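Local coordinates for protein formate dehydrogenase subunit beta (Desulfovibrio gigas, PDB 1H0H) that transfers electrons through three [4Fe-4S] clusters as the small subunit of an enzyme that reversibly oxidises formate to carbon dioxide, at residues G36-N40 and L51-H55; N45-Y49 and Q133-C137; P79-A84 and S115-P121; E87-I92 and K106-D112. All coordinates share one frame; numbering follows the deposited sequence. Where two conformers were deposited one is given.

Contact 1 (G36-N40 and L51-H55)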
# COMPACT_ATOMS: atom_id res chain seq x y z
N GLY B 36 20.33 18.52 4.67
CA GLY B 36 20.62 17.52 5.68
C GLY B 36 19.49 17.27 6.68
O GLY B 36 19.69 16.63 7.71
N PHE B 37 18.30 17.76 6.37
CA PHE B 37 17.12 17.59 7.22
C PHE B 37 15.85 17.35 6.45
O PHE B 37 15.71 17.81 5.31
CB PHE B 37 16.90 18.84 8.05
CG PHE B 37 18.14 19.31 8.72
CD1 PHE B 37 18.48 18.81 9.96
CD2 PHE B 37 19.00 20.20 8.09
CE1 PHE B 37 19.62 19.20 10.58
CE2 PHE B 37 20.17 20.60 8.72
CZ PHE B 37 20.47 20.10 9.96
N HIS B 38 14.90 16.71 7.11
CA HIS B 38 13.61 16.48 6.47
C HIS B 38 12.70 17.69 6.59
O HIS B 38 11.86 17.90 5.73
CB HIS B 38 12.94 15.24 7.05
CG HIS B 38 13.58 13.97 6.57
ND1 HIS B 38 13.34 13.45 5.32
CD2 HIS B 38 14.43 13.11 7.18
CE1 HIS B 38 14.04 12.34 5.16
NE2 HIS B 38 14.71 12.11 6.27
N GLN B 39 12.93 18.52 7.60
CA GLN B 39 12.11 19.72 7.76
C GLN B 39 12.35 20.68 6.57
O GLN B 39 13.48 20.83 6.09
CB GLN B 39 12.46 20.42 9.07
CG GLN B 39 11.87 21.82 9.17
CD GLN B 39 12.41 22.56 10.40
OE1 GLN B 39 12.80 21.93 11.39
NE2 GLN B 39 12.46 23.88 10.32
N ASN B 40 11.28 21.24 6.03
CA ASN B 40 11.37 22.19 4.92
C ASN B 40 10.00 22.80 4.66
O ASN B 40 8.99 22.08 4.72
CB ASN B 40 11.93 21.50 3.65
CG ASN B 40 13.30 22.03 3.26
OD1 ASN B 40 13.58 23.23 3.40
ND2 ASN B 40 14.17 21.14 2.76
N LEU B 51 4.40 25.48 9.95
CA LEU B 51 5.65 24.83 9.64
C LEU B 51 5.97 23.71 10.61
O LEU B 51 6.15 23.94 11.81
CB LEU B 51 6.77 25.87 9.66
CG LEU B 51 8.10 25.30 9.21
CD1 LEU B 51 8.07 24.97 7.73
CD2 LEU B 51 9.22 26.28 9.53
N VAL B 52 6.05 22.48 10.10
CA VAL B 52 6.38 21.37 10.98
C VAL B 52 7.89 21.30 11.19
O VAL B 52 8.66 20.94 10.30
CB VAL B 52 5.79 20.01 10.49
CG1 VAL B 52 6.23 18.90 11.42
CG2 VAL B 52 4.25 20.10 10.41
N ARG B 53 8.30 21.68 12.39
CA ARG B 53 9.71 21.69 12.72
C ARG B 53 10.06 20.31 13.22
O ARG B 53 9.24 19.64 13.84
CB ARG B 53 9.98 22.76 13.77
CG ARG B 53 9.79 24.17 13.26
CD ARG B 53 10.10 25.22 14.32
NE ARG B 53 9.71 26.58 13.93
CZ ARG B 53 10.40 27.33 13.09
NH1 ARG B 53 11.51 26.86 12.52
NH2 ARG B 53 9.99 28.55 12.81
N MET B 54 11.27 19.85 12.92
CA MET B 54 11.65 18.48 13.24
C MET B 54 13.08 18.48 13.74
O MET B 54 14.00 18.96 13.04
CB MET B 54 11.51 17.56 12.01
CG MET B 54 10.12 17.58 11.32
SD MET B 54 10.11 16.82 9.63
CE MET B 54 10.27 15.05 10.03
N HIS B 55 13.30 17.94 14.94
CA HIS B 55 14.64 17.93 15.53
C HIS B 55 15.00 16.62 16.22
O HIS B 55 14.32 16.16 17.15
CB HIS B 55 14.82 19.08 16.53
CG HIS B 55 14.87 20.43 15.88
ND1 HIS B 55 13.88 21.37 16.06
CD2 HIS B 55 15.77 20.98 15.03
CE1 HIS B 55 14.17 22.46 15.36
NE2 HIS B 55 15.32 22.25 14.74
O HOH W 1 13.33 24.78 12.85
O HOH W 2 8.46 21.07 7.59
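The side-chain amide of Gln39 and the guanidinium of Arg53 stand nearly at right angles, their planes 79° apart, with Gln39 NE2 3.8 Å from Arg53 NH1. Both are donors, and water 1 reconciles them: it lies at the guanidinium edge, in its plane, and accepts from Arg53 NH1 at 2.8 Å as well as from Gln39 NE2. One face of the guanidinium carries Leu51 CD2, offset toward the rim. The rest of the group is committed elsewhere, in salt bridges to Asp70 and Asp43 and a cation-pi contact with Phe44.

The other end of the amide reads the strand backbone. With CG anti to the backbone N (chi1 168°) and the chain extended beyond it, Gln39 reaches over to the strand, and its OE1 accepts from Met54 N at 3.0 Å. That bond is fairly straight at the hydrogen, although the donor sits above the amide plane. On the way, Gln39 CG passes 3.5 Å from the carbonyl O of Val52. Water 2 lies 2.7 Å from Val52 O and accepts from Asn40 N. Met54 folds back at chi3, bringing SD to 3.9 Å from Gln39 N and CE against His38 CB, 4.0 Å away; the ring of His38 is held by an acidic side chain of the neighbouring subunit.

A loop without regular structure is thus pinned, chiefly through the Gln39 side chain, to strand 51-59, which pairs with strand 62-70 in a two-stranded antiparallel sheet and whose Val52 touches [4Fe-4S] cluster #1.

Contact 2 (N45-Y49 and Q133-C137); sequences NFHTY and QMAKC. With SF4 (iron/sulfur cluster), chain M; SF4 (iron/sulfur cluster), chain N.
Phe46, within a type I beta turn from Asn45 to Thr48, and Tyr49, directly after it, meet an extended run of chain, with Phe46 CA 5.5 Å from Ala135 CA and Tyr49 CA 4.9 Å from Cys137 CA. The turn is braced by Asn45, whose OD1 accepts the N-H of His47 in an Asx turn and also the hydroxyl of Thr48.

Tyr49 lays one ring face on the backbone of Lys136, so that Lys136 O sits 3.4 Å above the plane, over the ring centre. Phe46, with CG anti to its own N (chi1 -175°), swings down beside it and puts CE1 3.5 Å from Ala135 CB. The same methyl also meets the hydroxyl end of Tyr49. Farther out, the amide of Gln133 is turned 81° from the Phe46 ring and brings NE2 to its edge, 4.0 Å from Phe46 CZ. Two waters complete the seam: water 3 donates to Asn45 O and Ala135 O, while water 4 donates to Tyr49 O and accepts from Cys137 N.

At its end the extended chain passes between two clusters. Cys137 SG binds FE3 of cluster #2 at 2.2 Å. A sulfide of that cluster, S2, lies at the Tyr49 ring edge. The Lys136 side chain runs to cluster #3, CD 3.5 Å from its S3, and its NZ donates to Cys137 O (2.8 Å) and to Val101 O. A lysine charge this close to a cluster would probably favour its reduced form, while the aromatic cover and bridging waters probably help to hold the backbone that carries that lysine and the cysteine ligand.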
# COMPACT_ATOMS: atom_id res chain seq x y z
N ASN B 45 7.94 31.83 6.38
CA ASN B 45 8.14 32.90 5.40
C ASN B 45 6.77 33.51 5.09
O ASN B 45 5.74 33.04 5.63
CB ASN B 45 8.91 32.45 4.14
CG ASN B 45 8.24 31.28 3.43
OD1 ASN B 45 7.08 31.36 3.08
ND2 ASN B 45 9.01 30.21 3.19
N PHE B 46 6.74 34.57 4.28
CA PHE B 46 5.47 35.24 3.92
C PHE B 46 4.40 34.27 3.42
O PHE B 46 3.20 34.54 3.56
CB PHE B 46 5.73 36.35 2.86
CG PHE B 46 4.52 37.17 2.51
CD1 PHE B 46 4.08 38.21 3.34
CD2 PHE B 46 3.81 36.91 1.34
CE1 PHE B 46 2.98 38.97 3.00
CE2 PHE B 46 2.69 37.64 1.00
CZ PHE B 46 2.26 38.68 1.84
N HIS B 47 4.81 33.15 2.84
CA HIS B 47 3.83 32.24 2.24
C HIS B 47 3.61 30.96 3.02
O HIS B 47 2.91 30.06 2.55
CB HIS B 47 4.28 31.82 0.85
CG HIS B 47 4.43 32.96 -0.10
ND1 HIS B 47 3.38 33.76 -0.48
CD2 HIS B 47 5.52 33.42 -0.76
CE1 HIS B 47 3.82 34.68 -1.33
NE2 HIS B 47 5.11 34.48 -1.52
N THR B 48 4.19 30.88 4.21
CA THR B 48 4.19 29.65 4.98
C THR B 48 3.88 29.95 6.43
O THR B 48 4.75 30.38 7.18
CB THR B 48 5.58 29.01 4.86
OG1 THR B 48 5.95 28.89 3.48
CG2 THR B 48 5.57 27.60 5.42
N TYR B 49 2.64 29.71 6.84
CA TYR B 49 2.17 30.07 8.15
C TYR B 49 2.24 28.92 9.13
O TYR B 49 2.17 29.12 10.33
CB TYR B 49 0.71 30.46 8.09
CG TYR B 49 0.26 31.46 7.06
CD1 TYR B 49 1.15 32.37 6.46
CD2 TYR B 49 -1.08 31.53 6.70
CE1 TYR B 49 0.71 33.30 5.55
CE2 TYR B 49 -1.52 32.45 5.80
CZ TYR B 49 -0.63 33.33 5.22
OH TYR B 49 -1.13 34.24 4.31
N GLN B 133 4.67 44.50 3.20
CA GLN B 133 3.55 43.67 3.58
C GLN B 133 3.99 42.44 4.33
O GLN B 133 4.94 41.77 3.91
CB GLN B 133 2.74 43.23 2.36
CG GLN B 133 1.37 42.73 2.74
CD GLN B 133 0.47 42.54 1.53
OE1 GLN B 133 0.60 43.28 0.54
NE2 GLN B 133 -0.44 41.59 1.61
N MET B 134 3.27 42.12 5.39
CA MET B 134 3.57 40.96 6.22
C MET B 134 2.37 40.02 6.37
O MET B 134 1.22 40.45 6.32
CB MET B 134 4.05 41.41 7.59
CG MET B 134 5.44 42.09 7.58
SD MET B 134 5.91 42.73 9.21
CE MET B 134 4.64 43.98 9.43
N ALA B 135 2.62 38.73 6.56
CA ALA B 135 1.53 37.78 6.75
C ALA B 135 1.98 36.67 7.69
O ALA B 135 3.16 36.54 7.97
CB ALA B 135 1.04 37.21 5.39
N LYS B 136 1.01 35.90 8.17
CA LYS B 136 1.21 34.82 9.13
C LYS B 136 -0.15 34.14 9.26
O LYS B 136 -1.11 34.53 8.59
CB LYS B 136 1.65 35.38 10.49
CG LYS B 136 0.58 36.24 11.14
CD LYS B 136 0.90 36.60 12.62
CE LYS B 136 -0.35 37.17 13.35
NZ LYS B 136 -1.46 36.12 13.43
N CYS B 137 -0.23 33.10 10.10
CA CYS B 137 -1.46 32.40 10.41
C CYS B 137 -2.61 33.36 10.70
O CYS B 137 -2.46 34.30 11.51
CB CYS B 137 -1.20 31.53 11.65
SG CYS B 137 -2.64 30.83 12.44
FE1 SF4 M . -5.43 28.20 9.72
FE2 SF4 M . -3.76 26.42 10.98
FE3 SF4 M . -3.32 29.15 11.18
FE4 SF4 M . -2.86 27.82 8.81
S1 SF4 M . -1.82 27.49 10.86
S2 SF4 M . -3.95 29.81 9.15
S3 SF4 M . -4.42 26.25 8.77
S4 SF4 M . -5.19 28.13 11.96
FE1 SF4 N . 4.02 36.89 17.35
FE2 SF4 N . 1.60 35.84 16.55
FE3 SF4 N . 2.02 36.73 19.24
FE4 SF4 N . 1.91 38.57 17.17
S1 SF4 N . 0.13 37.21 17.95
S2 SF4 N . 3.41 38.57 18.77
S3 SF4 N . 2.90 37.33 15.42
S4 SF4 N . 3.05 34.90 18.12
O HOH W 3 3.99 33.79 7.61
O HOH W 4 2.03 31.86 11.41

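Contact 3 (P79-A84 and S115-P121); sequences PCKATA and SVISACP. With SF4 (iron/sulfur cluster), chain N.
Cluster #3 is gripped here from two helices at once: Pro79 and Cys80 start one of them, and beyond the end of the other come Cys120 and Pro121, a Cys-Pro pair of the kind familiar from ferredoxin-type sites. Cys80 SG binds FE4 at 2.4 Å and Cys120 SG binds FE1 at 2.3 Å; Cys72 and Cys75 supply the remaining ligands. Both prolines lean on the same sulfide, S2, with Pro79 CD 3.5 Å from it.

The two helices run roughly antiparallel, at 153°, with the axes of these short segments 7.9 Å apart. Small side chains meet at the interface. Pro79 CB rests 3.5 Å from Ala119 O, and the methyl of Ala119 touches the hydroxyl of Thr83, Thr83 OG1 to Ala119 CB 3.4 Å. That hydroxyl lies beside its own backbone N (chi1 -68°) and donates back to Pro79 O at 3.2 Å, reaching it from the opposite face to Thr83 N. The same rotation puts Thr83 CG2 against Ser115. Val116, buried, sets CG1 beside Cys80 and CG2 4.0 Å from Ala84 CB.

Around this pair, Ile92 of strand 92-94 meets both Ala84 and Val116, Phe103 of strand 101-103 backs Cys80 and Val116, and Met134 of strand 134-135 covers the side of helix 113-119 that carries Val116 and Ile117.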
# COMPACT_ATOMS: atom_id res chain seq x y z
N PRO B 79 1.96 41.62 21.23
CA PRO B 79 2.98 42.65 21.10
C PRO B 79 3.21 43.10 19.65
O PRO B 79 3.59 44.24 19.46
CB PRO B 79 4.25 42.02 21.68
CG PRO B 79 3.97 40.59 21.85
CD PRO B 79 2.51 40.32 21.69
N CYS B 80 2.99 42.24 18.67
CA CYS B 80 3.14 42.68 17.28
C CYS B 80 2.20 43.82 17.00
O CYS B 80 2.61 44.86 16.47
CB CYS B 80 2.87 41.53 16.32
SG CYS B 80 1.27 40.77 16.58
N LYS B 81 0.93 43.64 17.37
CA LYS B 81 -0.06 44.72 17.20
C LYS B 81 0.23 45.94 18.05
O LYS B 81 0.04 47.09 17.62
CB LYS B 81 -1.46 44.25 17.53
CG LYS B 81 -2.53 45.35 17.27
CD LYS B 81 -3.95 44.80 17.44
CE LYS B 81 -4.97 45.91 17.65
NZ LYS B 81 -4.95 46.88 16.56
N ALA B 82 0.65 45.71 19.29
CA ALA B 82 0.92 46.82 20.18
C ALA B 82 1.93 47.79 19.55
O ALA B 82 1.83 48.99 19.70
CB ALA B 82 1.42 46.30 21.52
N THR B 83 2.91 47.22 18.85
CA THR B 83 3.96 47.98 18.17
C THR B 83 3.42 48.65 16.92
O THR B 83 3.60 49.84 16.69
CB THR B 83 5.07 47.01 17.78
OG1 THR B 83 5.71 46.55 18.98
CG2 THR B 83 6.17 47.72 16.99
N ALA B 84 2.75 47.86 16.11
CA ALA B 84 2.17 48.36 14.87
C ALA B 84 1.18 49.47 15.11
O ALA B 84 1.11 50.40 14.30
CB ALA B 84 1.53 47.20 14.09
N SER B 115 10.36 46.52 13.61
CA SER B 115 10.03 46.59 15.01
C SER B 115 8.87 45.66 15.30
O SER B 115 8.81 45.05 16.37
CB SER B 115 9.67 48.02 15.43
OG SER B 115 10.84 48.83 15.54
N VAL B 116 7.96 45.53 14.33
CA VAL B 116 6.79 44.65 14.47
C VAL B 116 7.31 43.20 14.56
O VAL B 116 6.92 42.46 15.46
CB VAL B 116 5.82 44.83 13.27
CG1 VAL B 116 4.65 43.81 13.31
CG2 VAL B 116 5.28 46.24 13.26
N ILE B 117 8.21 42.82 13.66
CA ILE B 117 8.74 41.45 13.66
C ILE B 117 9.54 41.18 14.93
O ILE B 117 9.35 40.15 15.56
CB ILE B 117 9.56 41.15 12.40
CG1 ILE B 117 8.69 41.31 11.15
CG2 ILE B 117 10.16 39.72 12.42
CD1 ILE B 117 9.46 41.09 9.83
N SER B 118 10.40 42.13 15.34
CA SER B 118 11.19 41.91 16.55
C SER B 118 10.34 41.86 17.82
O SER B 118 10.76 41.28 18.81
CB SER B 118 12.33 42.92 16.75
OG SER B 118 11.86 44.24 16.83
N ALA B 119 9.16 42.49 17.82
CA ALA B 119 8.28 42.45 19.01
C ALA B 119 7.72 41.05 19.26
O ALA B 119 7.28 40.74 20.36
CB ALA B 119 7.10 43.43 18.85
N CYS B 120 7.66 40.23 18.22
CA CYS B 120 7.16 38.87 18.40
C CYS B 120 8.17 37.98 19.14
O CYS B 120 9.23 37.66 18.63
CB CYS B 120 6.81 38.23 17.08
SG CYS B 120 6.25 36.53 17.30
N PRO B 121 7.80 37.54 20.33
CA PRO B 121 8.69 36.70 21.15
C PRO B 121 8.93 35.37 20.47
O PRO B 121 9.91 34.69 20.78
CB PRO B 121 7.87 36.48 22.42
CG PRO B 121 6.83 37.55 22.41
CD PRO B 121 6.51 37.79 20.98
FE1 SF4 N . 4.02 36.89 17.35
FE2 SF4 N . 1.60 35.84 16.55
FE3 SF4 N . 2.02 36.73 19.24
FE4 SF4 N . 1.91 38.57 17.17
S1 SF4 N . 0.13 37.21 17.95
S2 SF4 N . 3.41 38.57 18.77
S3 SF4 N . 2.90 37.33 15.42
S4 SF4 N . 3.05 34.90 18.12

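Contact 4 (E87-I92 and K106-D112)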
# COMPACT_ATOMS: atom_id res chain seq x y z
N GLU B 87 1.84 53.17 14.82
CA GLU B 87 1.86 53.72 13.48
C GLU B 87 0.46 53.73 12.83
O GLU B 87 0.03 54.73 12.26
CB GLU B 87 2.80 52.88 12.62
CG GLU B 87 3.48 53.71 11.57
CD GLU B 87 4.41 52.95 10.65
OE1 GLU B 87 5.23 52.10 11.11
OE2 GLU B 87 4.32 53.25 9.45
N ASP B 88 -0.23 52.61 12.93
CA ASP B 88 -1.52 52.41 12.26
C ASP B 88 -2.28 51.29 12.96
O ASP B 88 -1.88 50.14 12.91
CB ASP B 88 -1.25 52.04 10.80
CG ASP B 88 -2.50 51.79 10.01
OD1 ASP B 88 -3.62 51.82 10.58
OD2 ASP B 88 -2.46 51.51 8.79
N GLU B 89 -3.37 51.65 13.63
CA GLU B 89 -4.14 50.66 14.38
C GLU B 89 -4.94 49.72 13.48
O GLU B 89 -5.46 48.69 13.94
CB GLU B 89 -5.04 51.34 15.41
CG GLU B 89 -4.31 52.26 16.38
CD GLU B 89 -5.18 52.73 17.53
OE1 GLU B 89 -6.28 53.26 17.28
OE2 GLU B 89 -4.76 52.59 18.70
N SER B 90 -5.00 50.03 12.19
CA SER B 90 -5.74 49.18 11.27
C SER B 90 -4.86 48.16 10.54
O SER B 90 -5.35 47.32 9.78
CB SER B 90 -6.49 50.04 10.25
OG SER B 90 -5.57 50.58 9.31
N ALA B 91 -3.55 48.22 10.77
CA ALA B 91 -2.62 47.30 10.12
C ALA B 91 -2.82 45.85 10.57
O ALA B 91 -2.87 44.94 9.76
CB ALA B 91 -1.18 47.72 10.39
N ILE B 92 -2.88 45.65 11.89
CA ILE B 92 -3.09 44.33 12.47
C ILE B 92 -4.39 44.40 13.25
O ILE B 92 -4.51 45.21 14.15
CB ILE B 92 -1.92 43.96 13.41
CG1 ILE B 92 -0.61 43.84 12.60
CG2 ILE B 92 -2.23 42.69 14.18
CD1 ILE B 92 0.62 43.82 13.43
N LYS B 106 -2.84 45.98 4.94
CA LYS B 106 -2.51 47.32 5.39
C LYS B 106 -1.11 47.37 5.98
O LYS B 106 -0.54 48.46 6.14
CB LYS B 106 -3.54 47.87 6.38
CG LYS B 106 -4.90 48.20 5.78
CD LYS B 106 -5.09 49.69 5.63
CE LYS B 106 -6.46 50.15 6.20
NZ LYS B 106 -7.53 49.11 6.07
N THR B 107 -0.54 46.22 6.33
CA THR B 107 0.83 46.21 6.81
C THR B 107 1.80 46.78 5.79
O THR B 107 2.88 47.24 6.16
CB THR B 107 1.31 44.81 7.23
OG1 THR B 107 0.97 43.85 6.22
CG2 THR B 107 0.59 44.34 8.47
N LYS B 108 1.43 46.73 4.52
CA LYS B 108 2.28 47.27 3.46
C LYS B 108 2.67 48.74 3.69
O LYS B 108 3.75 49.18 3.26
CB LYS B 108 1.54 47.13 2.12
CG LYS B 108 2.41 47.37 0.89
CD LYS B 108 1.64 47.14 -0.41
CE LYS B 108 2.33 47.86 -1.57
NZ LYS B 108 2.47 46.99 -2.78
N ASP B 109 1.78 49.49 4.34
CA ASP B 109 1.99 50.92 4.58
C ASP B 109 2.73 51.23 5.87
O ASP B 109 2.91 52.40 6.20
CB ASP B 109 0.67 51.69 4.68
CG ASP B 109 -0.21 51.53 3.46
OD1 ASP B 109 0.32 51.34 2.35
OD2 ASP B 109 -1.46 51.60 3.55
N LEU B 110 3.10 50.21 6.63
CA LEU B 110 3.88 50.46 7.83
C LEU B 110 5.27 50.96 7.42
O LEU B 110 5.92 50.38 6.54
CB LEU B 110 4.01 49.19 8.66
CG LEU B 110 2.70 48.70 9.29
CD1 LEU B 110 2.88 47.33 9.92
CD2 LEU B 110 2.22 49.73 10.30
N GLU B 111 5.73 52.04 8.02
CA GLU B 111 7.09 52.46 7.73
C GLU B 111 8.09 51.60 8.52
O GLU B 111 9.18 51.32 8.03
CB GLU B 111 7.30 53.96 7.97
CG GLU B 111 7.31 54.41 9.42
CD GLU B 111 7.54 55.90 9.57
OE1 GLU B 111 7.03 56.69 8.73
OE2 GLU B 111 8.23 56.31 10.54
N ASP B 112 7.70 51.15 9.71
CA ASP B 112 8.61 50.39 10.55
C ASP B 112 8.20 48.93 10.75
O ASP B 112 7.71 48.53 11.80
CB ASP B 112 8.80 51.08 11.90
CG ASP B 112 9.87 50.41 12.75
OD1 ASP B 112 10.61 49.54 12.22
OD2 ASP B 112 10.04 50.71 13.96
O HOH W 5 5.51 49.87 13.24
O HOH W 6 7.01 54.57 12.51
O HOH W 7 -7.71 46.87 8.61
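Glu87 reaches across with its carboxylate to the backbone N of Asp112: OE1 accepts from Asp112 N at 3.0 Å, a bond of 161° that arrives on the syn side and close to the carboxylate plane. The other oxygen, OE2, faces Glu111 N almost in line, but at 2.3 Å that separation is too short to be trusted in detail, and the exact placing of this oxygen is doubtful. Water 5 donates to Glu87 OE1 and to Asp112 O, extending the grip by one more backbone atom, while water 6 donates to Glu111 OE2 and only weakly to Glu87 OE1.

What Glu87 holds is the entry to helix 113-119. Asp112 is its N-cap, the side chain capping a backbone N of the first turn and meeting the Ser115 hydroxyl through OD2.

A second set of polar bonds lies in 87-92 itself, where a type I beta turn runs from Asp88 to Ala91. Asp88 OD1 accepts from Ser90 N at 2.8 Å, an Asx turn, and also from Ser90 OG at 2.6 Å. That hydroxyl sits between its own N and carbonyl carbon (chi1 74°), and in this position it also touches the kinked chain of Lys106, whose CE is 3.3 Å from Ser90 OG.

Between them the packing is mostly apolar. Leu110 CD2 lies 4.0 Å from Ala91 CB and also against CB of both Glu87 and Asp88. Thr107 CG2 lies 3.7 Å from Ala91 O and also touches Ile92 CG1; the Thr107 hydroxyl is bonded to Thr104 O.

From the N terminus, the chain passes helix 16-25 into a long loop whose middle, 36-40, closes in contact 1 on strand 51-59. Residues 45-49 lie between those two segments, yet their partner, 133-137, is far down the chain, so contacts 1 and 2 cross. Contact 2 closes a large loop that holds the other two: contact 3 joins helix 79-84 to helix 113-119, and within it contact 4 joins the loops between them. Lys81 ties contact 3 to Ile92 of contact 4, and Met134 of contact 2 packs on both Ile117 and Leu110. Contacts 2 and 3 share cluster #3, whereas contact 1 stands apart beside cluster #1.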